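Local coordinates for uncharacterized protein YppE (Bacillus subtilis, PDB 2IM8) that is of unknown function but folds as a compact single chain of four long helices and belongs to the bacterial DUF1798 family, at residues Q4-M9 and E56-L61; E45-L50 and D80-L85. One frame throughout, in Å; residues are numbered along the deposited sequence.

Contact 1 of 2, residues Q4-M9 and E56-L61; sequences QTLLEM and EGALEL
Leu6 carries this contact, laying its two methyl groups on the backbone around Gly57. Leu6 CD1 stands 3.3 Å from Gly57 O, a close approach of methyl to carbonyl and not a hydrogen bond. Leu6 CD2 sits 3.7 Å from Ala58 N and 4.4 Å from Ala58 CB. The two methyls thus lie side by side on the peptide between Gly57 and Ala58, CD1 at the carbonyl and CD2 at the nitrogen. Leu6 CD1 also meets Leu61 CB at 4.0 Å, with Leu61 CD2 slightly farther off.

Gly57 has no side chain, so Leu6 can press directly on its main chain. The CA atoms of Leu6 and Gly57 come within 6.1 Å, the nearest pair of the two segments. No hydrogen bond links the segments. The join is packing alone, methyls against a peptide group, Ala58 CB and Leu61 CB. Gly57 O is still satisfied, because it accepts the helical bond from Leu61 N.

The helix axes approach to 9.9 Å and cross steeply, at -130°. Leu6 also touches Trp54 on helix 36-64 and Ile117 on helix 96-121. Met9, one turn on, reaches Leu50, Arg53 and Trp54. Ala58 also touches Ile75 of helix 72-91, so all four helices of the bundle gather round this end.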
loop_
_atom_site.group_PDB
_atom_site.type_symbol
_atom_site.label_atom_id
_atom_site.label_comp_id
_atom_site.label_asym_id
_atom_site.label_seq_id
_atom_site.Cartn_x
_atom_site.Cartn_y
_atom_site.Cartn_z
ATOM N N GLN A 4 11.096 -12.983 -2.805
ATOM C CA GLN A 4 11.901 -11.799 -3.088
ATOM C C GLN A 4 11.107 -10.727 -3.840
ATOM O O GLN A 4 11.251 -9.528 -3.581
ATOM C CB GLN A 4 13.130 -12.203 -3.914
ATOM C CG GLN A 4 14.152 -13.055 -3.159
ATOM C CD GLN A 4 13.562 -14.319 -2.536
ATOM O OE1 GLN A 4 13.121 -15.226 -3.237
ATOM N NE2 GLN A 4 13.566 -14.379 -1.206
ATOM N N THR A 5 10.279 -11.168 -4.784
ATOM C CA THR A 5 9.455 -10.258 -5.577
ATOM C C THR A 5 8.383 -9.617 -4.697
ATOM O O THR A 5 8.125 -8.409 -4.772
ATOM C CB THR A 5 8.759 -11.018 -6.720
ATOM O OG1 THR A 5 9.747 -11.693 -7.505
ATOM C CG2 THR A 5 7.972 -10.073 -7.596
ATOM N N LEU A 6 7.759 -10.440 -3.862
ATOM C CA LEU A 6 6.713 -9.961 -2.968
ATOM C C LEU A 6 7.297 -8.896 -2.052
ATOM O O LEU A 6 6.726 -7.824 -1.879
ATOM C CB LEU A 6 6.174 -11.114 -2.121
ATOM C CG LEU A 6 4.671 -11.401 -2.107
ATOM C CD1 LEU A 6 4.394 -12.491 -1.067
ATOM C CD2 LEU A 6 3.872 -10.137 -1.781
ATOM N N LEU A 7 8.443 -9.217 -1.460
ATOM C CA LEU A 7 9.133 -8.319 -0.547
ATOM C C LEU A 7 9.435 -6.967 -1.210
ATOM O O LEU A 7 9.208 -5.906 -0.616
ATOM C CB LEU A 7 10.431 -8.978 -0.067
ATOM C CG LEU A 7 11.266 -8.167 0.922
ATOM C CD1 LEU A 7 10.530 -8.082 2.255
ATOM C CD2 LEU A 7 12.638 -8.825 1.101
ATOM N N GLU A 8 9.949 -6.999 -2.436
ATOM C CA GLU A 8 10.253 -5.754 -3.137
ATOM C C GLU A 8 8.969 -4.971 -3.344
ATOM O O GLU A 8 8.932 -3.761 -3.125
ATOM C CB GLU A 8 10.898 -6.033 -4.496
ATOM C CG GLU A 8 12.219 -6.765 -4.416
ATOM C CD GLU A 8 12.893 -6.884 -5.769
ATOM O OE1 GLU A 8 12.258 -7.423 -6.701
ATOM O OE2 GLU A 8 14.055 -6.433 -5.898
HETATM N N MSE A 9 7.914 -5.662 -3.768
HETATM C CA MSE A 9 6.636 -4.995 -3.990
HETATM C C MSE A 9 6.108 -4.426 -2.679
HETATM O O MSE A 9 5.489 -3.369 -2.657
HETATM C CB MSE A 9 5.623 -5.970 -4.588
HETATM C CG MSE A 9 5.919 -6.343 -6.023
HETATM SE SE MSE A 9 4.527 -7.470 -6.708
HETATM C CE MSE A 9 5.074 -7.512 -8.567
ATOM N N GLU A 56 -1.991 -10.862 -4.906
ATOM C CA GLU A 56 -1.955 -12.223 -5.418
ATOM C C GLU A 56 -0.758 -12.963 -4.829
ATOM O O GLU A 56 -0.862 -14.129 -4.470
ATOM C CB GLU A 56 -1.911 -12.222 -6.959
ATOM C CG GLU A 56 -0.840 -13.105 -7.591
ATOM C CD GLU A 56 0.385 -12.308 -8.033
ATOM O OE1 GLU A 56 0.244 -11.427 -8.916
ATOM O OE2 GLU A 56 1.488 -12.558 -7.498
ATOM N N GLY A 57 0.376 -12.280 -4.714
ATOM C CA GLY A 57 1.557 -12.914 -4.153
ATOM C C GLY A 57 1.389 -13.141 -2.658
ATOM O O GLY A 57 1.764 -14.193 -2.133
ATOM N N ALA A 58 0.822 -12.150 -1.974
ATOM C CA ALA A 58 0.589 -12.244 -0.535
ATOM C C ALA A 58 -0.353 -13.405 -0.256
ATOM O O ALA A 58 -0.102 -14.214 0.638
ATOM C CB ALA A 58 -0.016 -10.931 0.004
ATOM N N LEU A 59 -1.439 -13.489 -1.019
ATOM C CA LEU A 59 -2.388 -14.578 -0.828
ATOM C C LEU A 59 -1.729 -15.938 -1.080
ATOM O O LEU A 59 -1.994 -16.906 -0.361
ATOM C CB LEU A 59 -3.594 -14.394 -1.742
ATOM C CG LEU A 59 -4.499 -13.218 -1.364
ATOM C CD1 LEU A 59 -5.571 -13.056 -2.423
ATOM C CD2 LEU A 59 -5.123 -13.461 0.021
ATOM N N GLU A 60 -0.876 -16.015 -2.099
ATOM C CA GLU A 60 -0.174 -17.264 -2.394
ATOM C C GLU A 60 0.668 -17.635 -1.173
ATOM O O GLU A 60 0.668 -18.781 -0.724
ATOM C CB GLU A 60 0.752 -17.100 -3.608
ATOM C CG GLU A 60 0.037 -17.048 -4.950
ATOM C CD GLU A 60 1.003 -17.005 -6.119
ATOM O OE1 GLU A 60 1.927 -17.851 -6.162
ATOM O OE2 GLU A 60 0.835 -16.131 -6.999
ATOM N N LEU A 61 1.369 -16.641 -0.638
ATOM C CA LEU A 61 2.223 -16.824 0.527
ATOM C C LEU A 61 1.517 -17.470 1.717
ATOM O O LEU A 61 2.093 -18.329 2.391
ATOM C CB LEU A 61 2.796 -15.477 0.980
ATOM C CG LEU A 61 3.602 -15.491 2.286
ATOM C CD1 LEU A 61 4.957 -16.122 2.035
ATOM C CD2 LEU A 61 3.775 -14.069 2.812
#

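Contact 2 of 2, residues E45-L50 and D80-L85; sequences EENDEL and DNFLEL
Two neighbouring helices of an all-helical bundle, 36-64 and 72-91, pack here through Asn47 and Asp48 on one side and Phe82 and Leu83 on the other. The Phe82 ring reaches across to Asn47. Phe82 CE2 lies 3.5 Å from Asn47 CB, which approaches the ring obliquely. Phe82 CZ is 3.6 Å from Asn47 OD1. The amide and ring planes stand 81° apart, so the two flat groups are nearly perpendicular and do not stack. The backbone carbonyl of Asn47 also comes to the ring: Asn47 O meets the edge in the ring plane, 3.7 Å from Phe82 CE2. The ring owes this reach to its first torsion, which sets CG opposite the backbone N (chi1 -179°).

The amide nitrogen of Asn47 has its partner within its own helix. ND2 gives a hydrogen bond to Ala43 O, one turn back, which helps fix the rotation of the amide while CB and OD1 meet the phenylalanine.

The helices are consecutive in the chain and run nearly antiparallel, at 159°, with their axes 9.9 Å apart. This is an up-and-down pairing of bundle neighbours. The nearest CA atoms are those of Asp48 and Leu83, at 6.7 Å. Beside the ring, Leu83 CD2 touches Asp48 OD2 at 3.4 Å, a methyl against a carboxylate oxygen with no bond between them. These side chains meet at a slant, at a more solvent-accessible margin than the buried ring.

Inward, Val16 of helix 3-29 touches both Asn47 and Phe82. Leu50 packs on Gln12 and Met13 of that helix, and Leu85 touches Phe99 of helix 96-121.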
loop_
_atom_site.group_PDB
_atom_site.type_symbol
_atom_site.label_atom_id
_atom_site.label_comp_id
_atom_site.label_asym_id
_atom_site.label_seq_id
_atom_site.Cartn_x
_atom_site.Cartn_y
_atom_site.Cartn_z
ATOM N N GLU A 45 -3.336 4.289 -11.584
ATOM C CA GLU A 45 -3.273 3.118 -12.461
ATOM C C GLU A 45 -2.053 2.263 -12.143
ATOM O O GLU A 45 -2.172 1.058 -11.951
ATOM C CB GLU A 45 -3.247 3.542 -13.940
ATOM C CG GLU A 45 -4.448 4.384 -14.371
ATOM C CD GLU A 45 -4.331 4.911 -15.799
ATOM O OE1 GLU A 45 -3.201 5.246 -16.227
ATOM O OE2 GLU A 45 -5.371 5.015 -16.487
ATOM N N GLU A 46 -0.884 2.887 -12.063
ATOM C CA GLU A 46 0.347 2.155 -11.768
ATOM C C GLU A 46 0.272 1.460 -10.406
ATOM O O GLU A 46 0.669 0.299 -10.250
ATOM C CB GLU A 46 1.527 3.119 -11.798
ATOM C CG GLU A 46 1.901 3.559 -13.206
ATOM C CD GLU A 46 2.735 4.822 -13.235
ATOM O OE1 GLU A 46 3.513 5.047 -12.281
ATOM O OE2 GLU A 46 2.622 5.582 -14.227
ATOM N N ASN A 47 -0.247 2.172 -9.417
ATOM C CA ASN A 47 -0.346 1.606 -8.085
ATOM C C ASN A 47 -1.427 0.552 -7.983
ATOM O O ASN A 47 -1.362 -0.360 -7.144
ATOM C CB ASN A 47 -0.512 2.737 -7.077
ATOM C CG ASN A 47 0.810 3.389 -6.770
ATOM O OD1 ASN A 47 1.731 2.719 -6.308
ATOM N ND2 ASN A 47 0.933 4.687 -7.046
ATOM N N ASP A 48 -2.396 0.644 -8.881
ATOM C CA ASP A 48 -3.461 -0.330 -8.934
ATOM C C ASP A 48 -2.829 -1.648 -9.374
ATOM O O ASP A 48 -3.121 -2.704 -8.804
ATOM C CB ASP A 48 -4.525 0.106 -9.939
ATOM C CG ASP A 48 -5.634 -0.913 -10.088
ATOM O OD1 ASP A 48 -5.428 -1.911 -10.810
ATOM O OD2 ASP A 48 -6.708 -0.725 -9.477
ATOM N N GLU A 49 -1.960 -1.584 -10.386
ATOM C CA GLU A 49 -1.283 -2.779 -10.894
ATOM C C GLU A 49 -0.385 -3.367 -9.825
ATOM O O GLU A 49 -0.360 -4.581 -9.616
ATOM C CB GLU A 49 -0.427 -2.452 -12.119
ATOM C CG GLU A 49 -1.202 -2.024 -13.345
ATOM C CD GLU A 49 -0.284 -1.666 -14.505
ATOM O OE1 GLU A 49 0.520 -2.533 -14.923
ATOM O OE2 GLU A 49 -0.363 -0.517 -14.995
ATOM N N LEU A 50 0.367 -2.501 -9.157
ATOM C CA LEU A 50 1.266 -2.925 -8.092
ATOM C C LEU A 50 0.490 -3.635 -6.973
ATOM O O LEU A 50 0.857 -4.730 -6.561
ATOM C CB LEU A 50 2.005 -1.708 -7.528
ATOM C CG LEU A 50 2.894 -1.870 -6.291
ATOM C CD1 LEU A 50 3.874 -3.007 -6.491
ATOM C CD2 LEU A 50 3.635 -0.554 -6.033
ATOM N N ASP A 80 -8.322 -1.317 -1.689
ATOM C CA ASP A 80 -9.153 -0.116 -1.632
ATOM C C ASP A 80 -8.570 0.999 -0.790
ATOM O O ASP A 80 -8.645 2.156 -1.179
ATOM C CB ASP A 80 -10.566 -0.451 -1.147
ATOM C CG ASP A 80 -11.277 -1.421 -2.071
ATOM O OD1 ASP A 80 -10.931 -1.449 -3.273
ATOM O OD2 ASP A 80 -12.183 -2.143 -1.602
ATOM N N ASN A 81 -7.979 0.667 0.351
ATOM C CA ASN A 81 -7.405 1.711 1.196
ATOM C C ASN A 81 -6.164 2.319 0.537
ATOM O O ASN A 81 -5.984 3.537 0.544
ATOM C CB ASN A 81 -7.036 1.158 2.575
ATOM C CG ASN A 81 -8.247 0.958 3.471
ATOM O OD1 ASN A 81 -9.168 1.781 3.488
ATOM N ND2 ASN A 81 -8.239 -0.122 4.238
ATOM N N PHE A 82 -5.318 1.467 -0.033
ATOM C CA PHE A 82 -4.103 1.918 -0.694
ATOM C C PHE A 82 -4.424 2.849 -1.857
ATOM O O PHE A 82 -3.797 3.899 -2.010
ATOM C CB PHE A 82 -3.310 0.711 -1.190
ATOM C CG PHE A 82 -2.017 1.065 -1.872
ATOM C CD1 PHE A 82 -0.937 1.568 -1.146
ATOM C CD2 PHE A 82 -1.871 0.882 -3.243
ATOM C CE1 PHE A 82 0.277 1.880 -1.783
ATOM C CE2 PHE A 82 -0.658 1.192 -3.889
ATOM C CZ PHE A 82 0.412 1.692 -3.152
ATOM N N LEU A 83 -5.398 2.470 -2.683
ATOM C CA LEU A 83 -5.772 3.313 -3.818
ATOM C C LEU A 83 -6.387 4.631 -3.371
ATOM O O LEU A 83 -6.213 5.657 -4.031
ATOM C CB LEU A 83 -6.737 2.576 -4.750
ATOM C CG LEU A 83 -6.103 1.633 -5.776
ATOM C CD1 LEU A 83 -5.188 0.650 -5.083
ATOM C CD2 LEU A 83 -7.202 0.904 -6.532
ATOM N N GLU A 84 -7.121 4.620 -2.264
ATOM C CA GLU A 84 -7.688 5.878 -1.789
ATOM C C GLU A 84 -6.517 6.748 -1.334
ATOM O O GLU A 84 -6.455 7.938 -1.653
ATOM C CB GLU A 84 -8.661 5.657 -0.634
ATOM C CG GLU A 84 -9.058 6.962 0.065
ATOM C CD GLU A 84 -10.213 6.822 1.039
ATOM O OE1 GLU A 84 -10.368 5.740 1.650
ATOM O OE2 GLU A 84 -10.956 7.818 1.205
ATOM N N LEU A 85 -5.586 6.136 -0.599
ATOM C CA LEU A 85 -4.405 6.837 -0.099
ATOM C C LEU A 85 -3.666 7.499 -1.261
ATOM O O LEU A 85 -3.280 8.666 -1.171
ATOM C CB LEU A 85 -3.498 5.850 0.658
ATOM C CG LEU A 85 -1.965 5.964 0.782
ATOM C CD1 LEU A 85 -1.479 7.408 0.782
ATOM C CD2 LEU A 85 -1.548 5.242 2.069
#

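How the contacts relate
The centres of contact 1 and contact 2 lie about 16 Å apart. Helix 36-64 serves both, with 45-50 in contact 2 and 56-61 in contact 1. Along the chain the order is 4-9, 45-50, 56-61, 80-85, so the segments alternate. One helix is thus joined to the helix before it, 3-29, and to the helix after it, 72-91. The contacts also touch directly, Met9 CB lying 3.9 Å from Leu50 CD1. The centre of contact 2 lies about 7 Å from the centre of the chain, that of contact 1 about 13 Å. Together they tie three of the four helices into one single-chain bundle.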